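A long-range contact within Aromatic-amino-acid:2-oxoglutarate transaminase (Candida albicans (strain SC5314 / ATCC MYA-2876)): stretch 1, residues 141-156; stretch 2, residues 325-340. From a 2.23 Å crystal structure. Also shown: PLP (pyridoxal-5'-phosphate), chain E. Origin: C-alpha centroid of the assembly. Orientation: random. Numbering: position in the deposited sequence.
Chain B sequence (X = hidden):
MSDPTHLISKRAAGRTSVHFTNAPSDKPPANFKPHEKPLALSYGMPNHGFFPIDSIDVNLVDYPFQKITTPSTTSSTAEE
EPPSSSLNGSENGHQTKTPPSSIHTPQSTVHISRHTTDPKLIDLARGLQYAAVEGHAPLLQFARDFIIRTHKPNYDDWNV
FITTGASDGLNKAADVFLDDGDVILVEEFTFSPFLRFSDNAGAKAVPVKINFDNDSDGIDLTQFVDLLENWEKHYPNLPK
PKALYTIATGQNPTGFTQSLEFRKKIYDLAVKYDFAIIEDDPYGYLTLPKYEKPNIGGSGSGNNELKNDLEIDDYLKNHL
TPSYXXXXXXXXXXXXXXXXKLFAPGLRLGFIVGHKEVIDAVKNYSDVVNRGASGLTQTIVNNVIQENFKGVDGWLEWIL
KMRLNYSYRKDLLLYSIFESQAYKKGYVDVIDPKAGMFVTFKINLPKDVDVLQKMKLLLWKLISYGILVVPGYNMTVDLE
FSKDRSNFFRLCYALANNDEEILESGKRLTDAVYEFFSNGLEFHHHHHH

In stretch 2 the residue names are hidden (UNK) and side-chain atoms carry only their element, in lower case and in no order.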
ATOM      1  N   GLN B 141       5.872 -13.282 -12.863  1.00 38.95           N
ATOM      2  CA  GLN B 141       6.467 -14.514 -13.448  1.00 41.85           C
ATOM      3  C   GLN B 141       7.611 -14.995 -12.543  1.00 43.64           C
ATOM      4  O   GLN B 141       7.636 -16.217 -12.236  1.00 39.75           O
ATOM      5  CB  GLN B 141       6.951 -14.378 -14.900  1.00 45.02           C
ATOM      6  CG  GLN B 141       7.179 -15.734 -15.594  1.00 46.06           C
ATOM      7  CD  GLN B 141       6.014 -16.697 -15.427  1.00 47.19           C
ATOM      8  OE1 GLN B 141       4.863 -16.342 -15.625  1.00 51.60           O
ATOM      9  NE2 GLN B 141       6.271 -17.930 -15.024  1.00 43.48           N
ATOM     10  N   PHE B 142       8.499 -14.102 -12.091  1.00 41.19           N
ATOM     11  CA  PHE B 142       9.617 -14.500 -11.201  1.00 41.12           C
ATOM     12  C   PHE B 142       9.065 -15.197  -9.958  1.00 40.22           C
ATOM     13  O   PHE B 142       9.606 -16.242  -9.595  1.00 38.81           O
ATOM     14  CB  PHE B 142      10.479 -13.326 -10.764  1.00 41.34           C
ATOM     15  CG  PHE B 142      11.287 -13.639  -9.539  1.00 39.29           C
ATOM     16  CD1 PHE B 142      12.479 -14.323  -9.648  1.00 43.03           C
ATOM     17  CD2 PHE B 142      10.826 -13.292  -8.285  1.00 38.11           C
ATOM     18  CE1 PHE B 142      13.208 -14.630  -8.517  1.00 41.24           C
ATOM     19  CE2 PHE B 142      11.557 -13.611  -7.157  1.00 37.20           C
ATOM     20  CZ  PHE B 142      12.735 -14.282  -7.276  1.00 37.76           C
ATOM     21  N   ALA B 143       8.024 -14.643  -9.334  1.00 41.37           N
ATOM     22  CA  ALA B 143       7.389 -15.247  -8.131  1.00 42.97           C
ATOM     23  C   ALA B 143       6.809 -16.635  -8.485  1.00 38.97           C
ATOM     24  O   ALA B 143       7.007 -17.539  -7.669  1.00 35.88           O
ATOM     25  CB  ALA B 143       6.347 -14.333  -7.505  1.00 37.79           C
ATOM     26  N   ARG B 144       6.131 -16.818  -9.630  1.00 36.64           N
ATOM     27  CA  ARG B 144       5.660 -18.171 -10.056  1.00 40.93           C
ATOM     28  C   ARG B 144       6.867 -19.125 -10.103  1.00 37.03           C
ATOM     29  O   ARG B 144       6.813 -20.182  -9.476  1.00 38.51           O
ATOM     30  CB  ARG B 144       4.960 -18.176 -11.418  1.00 43.22           C
ATOM     31  CG  ARG B 144       3.624 -17.448 -11.425  1.00 51.25           C
ATOM     32  CD  ARG B 144       2.847 -17.489 -12.744  1.00 50.30           C
ATOM     33  NE  ARG B 144       1.761 -16.510 -12.677  1.00 52.20           N
ATOM     34  CZ  ARG B 144       1.717 -15.324 -13.295  1.00 48.82           C
ATOM     35  NH1 ARG B 144       2.683 -14.925 -14.105  1.00 44.84           N
ATOM     36  NH2 ARG B 144       0.668 -14.540 -13.114  1.00 52.41           N
ATOM     37  N   ASP B 145       7.917 -18.746 -10.825  1.00 36.42           N
ATOM     38  CA  ASP B 145       9.100 -19.595 -11.104  1.00 37.13           C
ATOM     39  C   ASP B 145       9.774 -19.978  -9.787  1.00 37.98           C
ATOM     40  O   ASP B 145      10.153 -21.155  -9.642  1.00 37.87           O
ATOM     41  CB  ASP B 145      10.039 -18.876 -12.074  1.00 38.28           C
ATOM     42  CG  ASP B 145       9.466 -18.771 -13.490  1.00 41.19           C
ATOM     43  OD1 ASP B 145       8.452 -19.425 -13.747  1.00 39.71           O
ATOM     44  OD2 ASP B 145      10.036 -18.023 -14.325  1.00 43.61           O
ATOM     45  N   PHE B 146       9.883 -19.021  -8.858  1.00 36.58           N
ATOM     46  CA  PHE B 146      10.517 -19.180  -7.528  1.00 35.27           C
ATOM     47  C   PHE B 146       9.726 -20.198  -6.719  1.00 36.32           C
ATOM     48  O   PHE B 146      10.351 -21.054  -6.080  1.00 39.57           O
ATOM     49  CB  PHE B 146      10.600 -17.833  -6.800  1.00 36.56           C
ATOM     50  CG  PHE B 146      11.272 -17.879  -5.452  1.00 35.53           C
ATOM     51  CD1 PHE B 146      12.650 -17.999  -5.346  1.00 37.10           C
ATOM     52  CD2 PHE B 146      10.528 -17.771  -4.287  1.00 38.34           C
ATOM     53  CE1 PHE B 146      13.262 -18.054  -4.104  1.00 36.25           C
ATOM     54  CE2 PHE B 146      11.144 -17.828  -3.046  1.00 37.68           C
ATOM     55  CZ  PHE B 146      12.509 -17.960  -2.956  1.00 35.35           C
ATOM     56  N   ILE B 147       8.392 -20.070  -6.705  1.00 39.63           N
ATOM     57  CA  ILE B 147       7.486 -20.997  -5.958  1.00 39.34           C
ATOM     58  C   ILE B 147       7.501 -22.380  -6.641  1.00 38.45           C
ATOM     59  O   ILE B 147       7.528 -23.388  -5.935  1.00 40.89           O
ATOM     60  CB  ILE B 147       6.081 -20.387  -5.800  1.00 38.44           C
ATOM     61  CG1 ILE B 147       6.056 -19.421  -4.622  1.00 44.76           C
ATOM     62  CG2 ILE B 147       4.993 -21.427  -5.624  1.00 41.16           C
ATOM     63  CD1 ILE B 147       6.034 -20.103  -3.269  1.00 44.76           C
ATOM     64  N   ILE B 148       7.539 -22.450  -7.963  1.00 37.11           N
ATOM     65  CA  ILE B 148       7.661 -23.760  -8.662  1.00 42.34           C
ATOM     66  C   ILE B 148       8.965 -24.431  -8.190  1.00 39.64           C
ATOM     67  O   ILE B 148       8.909 -25.607  -7.827  1.00 41.54           O
ATOM     68  CB  ILE B 148       7.571 -23.595 -10.196  1.00 40.93           C
ATOM     69  CG1 ILE B 148       6.163 -23.198 -10.646  1.00 38.93           C
ATOM     70  CG2 ILE B 148       8.041 -24.856 -10.899  1.00 37.69           C
ATOM     71  CD1 ILE B 148       6.069 -22.791 -12.134  1.00 38.15           C
ATOM     72  N   ARG B 149      10.072 -23.686  -8.114  1.00 38.70           N
ATOM     73  CA  ARG B 149      11.395 -24.237  -7.710  1.00 39.21           C
ATOM     74  C   ARG B 149      11.363 -24.699  -6.235  1.00 38.49           C
ATOM     75  O   ARG B 149      11.837 -25.815  -5.949  1.00 33.63           O
ATOM     76  CB  ARG B 149      12.483 -23.193  -7.991  1.00 38.08           C
ATOM     77  CG  ARG B 149      13.908 -23.719  -7.863  1.00 41.57           C
ATOM     78  CD  ARG B 149      14.370 -24.553  -9.060  1.00 41.82           C
ATOM     79  NE  ARG B 149      15.825 -24.650  -9.126  1.00 41.04           N
ATOM     80  CZ  ARG B 149      16.542 -25.761  -8.932  1.00 44.58           C
ATOM     81  NH1 ARG B 149      15.960 -26.910  -8.631  1.00 42.08           N
ATOM     82  NH2 ARG B 149      17.860 -25.713  -9.023  1.00 43.73           N
ATOM     83  N   THR B 150      10.819 -23.890  -5.322  1.00 37.11           N
ATOM     84  CA  THR B 150      10.991 -24.083  -3.851  1.00 42.74           C
ATOM     85  C   THR B 150       9.829 -24.861  -3.229  1.00 35.93           C
ATOM     86  O   THR B 150      10.088 -25.608  -2.264  1.00 35.58           O
ATOM     87  CB  THR B 150      11.183 -22.743  -3.120  1.00 41.40           C
ATOM     88  OG1 THR B 150       9.999 -21.942  -3.256  1.00 36.57           O
ATOM     89  CG2 THR B 150      12.397 -22.006  -3.645  1.00 38.01           C
ATOM     90  N   HIS B 151       8.603 -24.653  -3.708  1.00 37.58           N
ATOM     91  CA  HIS B 151       7.368 -25.057  -2.974  1.00 38.97           C
ATOM     92  C   HIS B 151       6.187 -25.288  -3.924  1.00 37.98           C
ATOM     93  O   HIS B 151       5.141 -24.695  -3.669  1.00 37.67           O
ATOM     94  CB  HIS B 151       6.986 -23.962  -1.967  1.00 38.82           C
ATOM     95  CG  HIS B 151       7.869 -23.840  -0.769  1.00 37.72           C
ATOM     96  ND1 HIS B 151       8.057 -24.877   0.120  1.00 34.81           N
ATOM     97  CD2 HIS B 151       8.542 -22.775  -0.269  1.00 37.89           C
ATOM     98  CE1 HIS B 151       8.817 -24.455   1.113  1.00 36.65           C
ATOM     99  NE2 HIS B 151       9.125 -23.159   0.900  1.00 32.93           N
ATOM    100  N   LYS B 152       6.357 -26.094  -4.974  1.00 39.92           N
ATOM    101  CA  LYS B 152       5.358 -26.294  -6.063  1.00 44.59           C
ATOM    102  C   LYS B 152       4.027 -26.741  -5.461  1.00 41.05           C
ATOM    103  O   LYS B 152       3.964 -27.761  -4.785  1.00 45.15           O
ATOM    104  CB  LYS B 152       5.869 -27.332  -7.069  1.00 49.58           C
ATOM    105  CG  LYS B 152       5.100 -27.414  -8.380  1.00 57.07           C
ATOM    106  CD  LYS B 152       5.530 -28.594  -9.229  1.00 63.64           C
ATOM    107  CE  LYS B 152       4.389 -29.543  -9.533  1.00 76.09           C
ATOM    108  NZ  LYS B 152       3.569 -29.057 -10.668  1.00 80.49           N
ATOM    109  N   PRO B 153       2.915 -25.999  -5.666  1.00 39.33           N
ATOM    110  CA  PRO B 153       1.596 -26.483  -5.259  1.00 39.93           C
ATOM    111  C   PRO B 153       1.235 -27.829  -5.913  1.00 39.51           C
ATOM    112  O   PRO B 153       1.656 -28.099  -7.022  1.00 38.41           O
ATOM    113  CB  PRO B 153       0.655 -25.364  -5.724  1.00 41.25           C
ATOM    114  CG  PRO B 153       1.530 -24.130  -5.779  1.00 40.38           C
ATOM    115  CD  PRO B 153       2.857 -24.662  -6.269  1.00 40.71           C
ATOM    116  N   ASN B 154       0.479 -28.653  -5.206  1.00 39.88           N
ATOM    117  CA  ASN B 154       0.081 -30.001  -5.676  1.00 41.06           C
ATOM    118  C   ASN B 154      -1.228 -29.901  -6.457  1.00 39.98           C
ATOM    119  O   ASN B 154      -2.091 -30.765  -6.239  1.00 43.66           O
ATOM    120  CB  ASN B 154      -0.032 -30.969  -4.491  1.00 45.18           C
ATOM    121  CG  ASN B 154      -0.065 -32.428  -4.899  1.00 40.92           C
ATOM    122  OD1 ASN B 154       0.465 -32.776  -5.942  1.00 45.76           O
ATOM    123  ND2 ASN B 154      -0.721 -33.264  -4.112  1.00 42.87           N
ATOM    124  N   TYR B 155      -1.398 -28.858  -7.282  1.00 39.07           N
ATOM    125  CA  TYR B 155      -2.586 -28.635  -8.164  1.00 37.68           C
ATOM    126  C   TYR B 155      -2.204 -27.520  -9.128  1.00 39.64           C
ATOM    127  O   TYR B 155      -1.150 -26.885  -8.889  1.00 44.79           O
ATOM    128  CB  TYR B 155      -3.874 -28.332  -7.381  1.00 38.17           C
ATOM    129  CG  TYR B 155      -3.932 -26.956  -6.748  1.00 41.04           C
ATOM    130  CD1 TYR B 155      -3.246 -26.682  -5.570  1.00 40.52           C
ATOM    131  CD2 TYR B 155      -4.612 -25.908  -7.349  1.00 36.55           C
ATOM    132  CE1 TYR B 155      -3.219 -25.422  -5.002  1.00 35.34           C
ATOM    133  CE2 TYR B 155      -4.632 -24.646  -6.776  1.00 40.93           C
ATOM    134  CZ  TYR B 155      -3.939 -24.399  -5.597  1.00 37.69           C
ATOM    135  OH  TYR B 155      -3.933 -23.149  -5.055  1.00 32.62           O
ATOM    136  N   ASP B 156      -3.018 -27.273 -10.149  1.00 40.87           N
ATOM    137  CA  ASP B 156      -2.606 -26.499 -11.355  1.00 47.83           C
ATOM    138  C   ASP B 156      -3.216 -25.084 -11.374  1.00 44.50           C
ATOM    139  O   ASP B 156      -2.605 -24.202 -12.020  1.00 46.89           O
ATOM    140  CB  ASP B 156      -2.948 -27.293 -12.620  1.00 53.21           C
ATOM    141  CG  ASP B 156      -2.102 -28.554 -12.809  1.00 59.93           C
ATOM    142  OD1 ASP B 156      -0.977 -28.618 -12.221  1.00 61.60           O
ATOM    143  OD2 ASP B 156      -2.572 -29.472 -13.544  1.00 58.58           O
ATOM    144  N   UNK B 325       1.375 -25.662   0.609  1.00 36.19           N
ATOM    145  CA  UNK B 325       1.009 -25.627  -0.842  1.00 35.61           C
ATOM    146  C   UNK B 325       1.263 -27.014  -1.448  1.00 36.72           C
ATOM    147  O   UNK B 325       0.540 -27.411  -2.392  1.00 36.17           O
ATOM    148  c   UNK B 325       1.560 -23.096  -1.366  1.00 33.06           C
ATOM    149  c   UNK B 325       1.853 -24.588  -1.593  1.00 33.84           C
ATOM    150  c   UNK B 325       2.507 -22.243  -2.204  1.00 32.15           C
ATOM    151  c   UNK B 325       0.110 -22.726  -1.667  1.00 31.91           C
ATOM    152  N   UNK B 326       2.306 -27.683  -0.958  1.00 34.46           N
ATOM    153  CA  UNK B 326       2.814 -28.946  -1.539  1.00 36.77           C
ATOM    154  C   UNK B 326       1.839 -30.072  -1.176  1.00 34.50           C
ATOM    155  O   UNK B 326       1.868 -31.064  -1.881  1.00 36.26           O
ATOM    156  o   UNK B 326       7.320 -29.106  -1.451  1.00 42.39           O
ATOM    157  c   UNK B 326       6.611 -28.162  -1.184  1.00 39.65           C
ATOM    158  c   UNK B 326       5.191 -28.181  -1.716  1.00 38.62           C
ATOM    159  c   UNK B 326       4.256 -29.197  -1.095  1.00 33.26           C
ATOM    160  o   UNK B 326       7.004 -27.168  -0.545  1.00 44.32           O
ATOM    161  N   UNK B 327       1.011 -29.887  -0.146  1.00 29.36           N
ATOM    162  CA  UNK B 327      -0.015 -30.859   0.294  1.00 35.03           C
ATOM    163  C   UNK B 327      -1.365 -30.547  -0.338  1.00 35.97           C
ATOM    164  O   UNK B 327      -2.188 -31.466  -0.449  1.00 41.51           O
ATOM    165  c   UNK B 327       0.955 -31.072   4.048  1.00 35.66           C
ATOM    166  c   UNK B 327       1.837 -32.321   2.089  1.00 40.47           C
ATOM    167  c   UNK B 327       1.190 -31.026   2.560  1.00 35.57           C
ATOM    168  c   UNK B 327      -0.125 -30.788   1.820  1.00 36.80           C
ATOM    169  N   UNK B 328      -1.588 -29.279  -0.676  1.00 39.18           N
ATOM    170  CA  UNK B 328      -2.896 -28.723  -1.105  1.00 42.28           C
ATOM    171  C   UNK B 328      -3.213 -29.242  -2.510  1.00 38.19           C
ATOM    172  O   UNK B 328      -2.331 -29.153  -3.400  1.00 36.35           O
ATOM    173  o   UNK B 328      -4.240 -25.305  -1.426  1.00 34.90           O
ATOM    174  c   UNK B 328      -2.873 -27.190  -1.035  1.00 43.84           C
ATOM    175  o   UNK B 328      -5.265 -27.230  -0.941  1.00 35.26           O
ATOM    176  c   UNK B 328      -4.232 -26.528  -1.160  1.00 39.27           C
ATOM    177  N   UNK B 329      -4.407 -29.799  -2.672  1.00 40.67           N
ATOM    178  CA  UNK B 329      -4.965 -30.266  -3.970  1.00 46.80           C
ATOM    179  C   UNK B 329      -6.136 -29.377  -4.427  1.00 49.17           C
ATOM    180  O   UNK B 329      -6.472 -29.468  -5.620  1.00 49.99           O
ATOM    181  c   UNK B 329      -4.174 -32.644  -3.644  1.00 50.32           C
ATOM    182  o   UNK B 329      -6.299 -31.896  -2.784  1.00 46.71           O
ATOM    183  c   UNK B 329      -5.372 -31.741  -3.860  1.00 49.61           C
ATOM    184  N   UNK B 330      -6.718 -28.534  -3.550  1.00 45.87           N
ATOM    185  CA  UNK B 330      -8.013 -27.840  -3.803  1.00 42.77           C
ATOM    186  C   UNK B 330      -7.908 -26.315  -3.694  1.00 43.37           C
ATOM    187  O   UNK B 330      -8.870 -25.659  -4.073  1.00 38.99           O
ATOM    188  c   UNK B 330      -9.276 -29.815  -2.872  1.00 46.18           C
ATOM    189  c   UNK B 330      -9.071 -28.316  -2.808  1.00 45.49           C
ATOM    190  o   UNK B 330      -8.637 -27.899  -1.508  1.00 43.84           O
ATOM    191  N   UNK B 331      -6.797 -25.765  -3.204  1.00 40.39           N
ATOM    192  CA  UNK B 331      -6.637 -24.308  -3.049  1.00 38.73           C
ATOM    193  C   UNK B 331      -7.133 -23.842  -1.692  1.00 37.97           C
ATOM    194  O   UNK B 331      -7.556 -22.689  -1.585  1.00 33.79           O
ATOM    195  N   UNK B 332      -7.067 -24.703  -0.672  1.00 35.06           N
ATOM    196  CA  UNK B 332      -7.540 -24.382   0.702  1.00 34.42           C
ATOM    197  C   UNK B 332      -6.410 -23.669   1.463  1.00 34.14           C
ATOM    198  O   UNK B 332      -6.676 -23.105   2.550  1.00 32.10           O
ATOM    199  c   UNK B 332      -7.914 -25.917   2.774  1.00 42.07           C
ATOM    200  n   UNK B 332     -10.764 -26.989   3.953  1.00 47.25           N
ATOM    201  n   UNK B 332     -11.547 -28.398   2.349  1.00 39.37           N
ATOM    202  c   UNK B 332     -10.529 -27.787   2.928  1.00 40.68           C
ATOM    203  c   UNK B 332      -8.086 -27.398   3.072  1.00 39.77           C
ATOM    204  n   UNK B 332      -9.289 -27.981   2.487  1.00 39.91           N
ATOM    205  c   UNK B 332      -8.051 -25.700   1.281  1.00 39.90           C
ATOM    206  N   UNK B 333      -5.197 -23.684   0.903  1.00 33.84           N
ATOM    207  CA  UNK B 333      -3.991 -22.979   1.424  1.00 31.93           C
ATOM    208  C   UNK B 333      -3.784 -21.657   0.685  1.00 35.16           C
ATOM    209  O   UNK B 333      -3.786 -21.636  -0.588  1.00 34.94           O
ATOM    210  c   UNK B 333      -1.461 -23.115   1.653  1.00 34.67           C
ATOM    211  c   UNK B 333      -2.735 -23.852   1.277  1.00 33.66           C
ATOM    212  c   UNK B 333      -2.884 -25.122   2.096  1.00 35.15           C
ATOM    213  N   UNK B 334      -3.502 -20.611   1.456  1.00 33.06           N
ATOM    214  CA  UNK B 334      -2.973 -19.335   0.929  1.00 33.48           C
ATOM    215  C   UNK B 334      -1.595 -19.129   1.558  1.00 31.41           C
ATOM    216  O   UNK B 334      -1.524 -19.018   2.799  1.00 30.10           O
ATOM    217  c   UNK B 334      -2.535 -16.148   1.517  1.00 36.22           C
ATOM    218  c   UNK B 334      -3.637 -16.843   0.717  1.00 34.44           C
ATOM    219  c   UNK B 334      -4.896 -15.998   0.683  1.00 33.79           C
ATOM    220  c   UNK B 334      -3.948 -18.212   1.307  1.00 33.01           C
ATOM    221  N   UNK B 335      -0.544 -19.078   0.749  1.00 31.47           N
ATOM    222  CA  UNK B 335       0.839 -18.856   1.269  1.00 32.94           C
ATOM    223  C   UNK B 335       1.187 -17.362   1.207  1.00 32.64           C
ATOM    224  O   UNK B 335       1.055 -16.750   0.114  1.00 28.89           O
ATOM    225  c   UNK B 335       4.341 -20.075   0.116  1.00 34.98           C
ATOM    226  c   UNK B 335       6.349 -20.389   1.531  1.00 34.23           C
ATOM    227  n   UNK B 335       7.618 -20.084   1.765  1.00 37.50           N
ATOM    228  n   UNK B 335       5.725 -19.823   0.509  1.00 34.86           N
ATOM    229  c   UNK B 335       1.885 -19.658   0.496  1.00 29.14           C
ATOM    230  c   UNK B 335       3.303 -19.346   0.944  1.00 31.37           C
ATOM    231  n   UNK B 335       5.708 -21.222   2.330  1.00 33.62           N
ATOM    232  N   UNK B 336       1.619 -16.796   2.332  1.00 31.84           N
ATOM    233  CA  UNK B 336       2.121 -15.394   2.384  1.00 33.11           C
ATOM    234  C   UNK B 336       3.654 -15.361   2.339  1.00 32.52           C
ATOM    235  O   UNK B 336       4.304 -15.957   3.229  1.00 33.37           O
ATOM    236  c   UNK B 336       1.580 -14.701   3.646  1.00 35.11           C
ATOM    237  c   UNK B 336       0.066 -14.748   3.631  1.00 36.30           C
ATOM    238  c   UNK B 336       2.098 -13.266   3.766  1.00 31.87           C
ATOM    239  N   UNK B 337       4.204 -14.643   1.370  1.00 31.51           N
ATOM    240  CA  UNK B 337       5.657 -14.372   1.257  1.00 34.67           C
ATOM    241  C   UNK B 337       5.917 -12.867   1.392  1.00 36.36           C
ATOM    242  O   UNK B 337       4.956 -12.087   1.198  1.00 35.20           O
ATOM    243  o   UNK B 337       8.668 -16.281  -0.225  1.00 33.48           O
ATOM    244  c   UNK B 337       6.250 -16.363  -0.214  1.00 33.56           C
ATOM    245  c   UNK B 337       7.631 -16.982  -0.377  1.00 32.15           C
ATOM    246  o   UNK B 337       7.663 -18.165  -0.624  1.00 29.88           O
ATOM    247  c   UNK B 337       6.189 -14.857  -0.090  1.00 34.77           C
ATOM    248  N   UNK B 338       7.169 -12.499   1.711  1.00 34.80           N
ATOM    249  CA  UNK B 338       7.663 -11.096   1.754  1.00 32.56           C
ATOM    250  C   UNK B 338       9.124 -11.043   1.274  1.00 30.98           C
ATOM    251  O   UNK B 338       9.848 -12.073   1.386  1.00 27.25           O
ATOM    252  c   UNK B 338       8.245 -11.272   4.202  1.00 32.94           C
ATOM    253  c   UNK B 338       7.478 -10.498   3.158  1.00 33.08           C
ATOM    254  o   UNK B 338       7.883  -9.125   3.231  1.00 33.85           O
ATOM    255  N   UNK B 339       9.556  -9.864   0.821  1.00 29.17           N
ATOM    256  CA  UNK B 339      10.973  -9.559   0.513  1.00 35.38           C
ATOM    257  C   UNK B 339      11.584  -8.848   1.715  1.00 35.36           C
ATOM    258  O   UNK B 339      12.740  -8.452   1.609  1.00 38.22           O
ATOM    259  c   UNK B 339       9.038  -9.921  -3.717  1.00 39.76           C
ATOM    260  c   UNK B 339      11.117  -8.741  -0.771  1.00 35.59           C
ATOM    261  c   UNK B 339       9.445  -9.229  -2.590  1.00 36.83           C
ATOM    262  c   UNK B 339      11.110 -11.076  -3.756  1.00 42.47           C
ATOM    263  c   UNK B 339      10.686  -9.468  -2.021  1.00 37.19           C
ATOM    264  c   UNK B 339      11.512 -10.402  -2.610  1.00 38.54           C
ATOM    265  c   UNK B 339       9.874 -10.841  -4.306  1.00 41.29           C
ATOM    266  N   UNK B 340      10.820  -8.693   2.802  1.00 34.82           N
ATOM    267  CA  UNK B 340      11.245  -7.911   3.992  1.00 38.27           C
ATOM    268  C   UNK B 340      12.510  -8.509   4.612  1.00 37.27           C
ATOM    269  O   UNK B 340      13.461  -7.786   4.907  1.00 34.85           O
ATOM    270  c   UNK B 340      10.128  -7.780   4.994  1.00 38.41           C
ATOM    271  o   UNK B 340       9.142  -6.847   4.546  1.00 35.21           O
TER
HETATM  272  N1  PLP E 601       4.790 -12.401   9.913  1.00 39.90           N
HETATM  273  C2  PLP E 601       5.828 -12.787  10.643  1.00 44.47           C
HETATM  274  C2A PLP E 601       5.739 -14.124  11.295  1.00 44.21           C
HETATM  275  C3  PLP E 601       6.983 -11.965  10.760  1.00 47.94           C
HETATM  276  O3  PLP E 601       8.038 -12.396  11.516  1.00 45.93           O
HETATM  277  C4  PLP E 601       7.015 -10.707  10.102  1.00 50.37           C
HETATM  278  C4A PLP E 601       8.254  -9.896  10.142  1.00 56.35           C
HETATM  279  C5  PLP E 601       5.896 -10.343   9.323  1.00 46.85           C
HETATM  280  C6  PLP E 601       4.827 -11.206   9.284  1.00 45.98           C
HETATM  281  C5A PLP E 601       5.759  -9.000   8.653  1.00 42.50           C
HETATM  282  O4P PLP E 601       6.541  -8.825   7.442  1.00 42.56           O
HETATM  283  P   PLP E 601       6.384  -7.465   6.574  1.00 38.00           P
HETATM  284  O1P PLP E 601       4.919  -7.052   6.654  1.00 37.33           O
HETATM  285  O2P PLP E 601       6.885  -7.929   5.209  1.00 34.05           O
HETATM  286  O3P PLP E 601       7.278  -6.448   7.208  1.00 39.78           O
HETATM  287  O   HOH W   1      -3.002 -23.223  -2.727  1.00 34.70           O

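Position 325 carries four carbons, forked at the second; one tip lies 4.2 Å from Pro153 CG and 4.3 Å from Ile147 CD1. This is Leu325, an apolar fork suited to a buried pocket. Its O accepts a hydrogen bond from Asn154 N (3.1 Å) and a CA-H...O contact from Pro153 CA (3.2 Å).

At 326 three carbons end in two oxygens, one of them 2.6 Å from His151 ND1. This is Glu326: its chain is long enough for OE2 to meet the edge of the imidazole and accept the hydrogen bond from ND1. Position 327 has four carbons forked at the second, pointing away from stretch 1: Leu327, which adds little here.

Position 328 has two carbons, the second bearing two oxygens. It is Asp328, whose short carboxylate serves the turn that follows: OD1 accepts from the N of 330 (3.3 Å) and of 332 (3.1 Å), OD2 from the N of 333 (3.0 Å). A water accepts from Tyr155 OH (2.5 Å) and donates to Asp328 OD2 (2.7 Å).

Positions 329 and 330 each have one carbon bearing an oxygen and a carbon. They are Thr329, whose CG2 lies 3.5 Å from Asn154 ND2, and Thr330, which points away. Position 331 has no side chain: Gly331. An ideal CB would be jammed against the preceding carbonyl O at these backbone angles, and the CA lies 3.6 Å from Tyr155 OH.

At 332, three carbons, a nitrogen and a carbon with two more nitrogens identify Arg332; its end leads away and bonds elsewhere in the structure. Position 333, one carbon carrying two, is Val333, and 334, four carbons forked at the second, is Leu334; both are buried without touching stretch 1.

Position 335 repeats the guanidinium pattern: Arg335 extends fully, laying one face of that group by His151 CD2, 3.5 Å from NH2. Position 336, one carbon carrying two, is Val336, out of reach. At 337, three carbons and two oxygens give Glu337; OE2 salt-bridges Arg335 NE (2.8 Å) and lies 3.7 Å from Ile147 CD1.

Position 338, one carbon with an oxygen and a carbon, is Thr338; its OG1 donates to PLP O2P (2.5 Å). The six-carbon ring at 339 is Phe339, its CE1 4.3 Å from Phe142 CE2. Position 340, one carbon and one oxygen, is Ser340, whose OG donates to PLP O2P (2.6 Å).

The contact thus joins helix side chains to the strand, while two direct hydrogen bonds, His151 to Glu326 and Asn154 to Leu325, and the water between Tyr155 and Asp328 fasten the segments beyond.

Stretch 2, residues 325-340: LELDTTGRVLRVETFS
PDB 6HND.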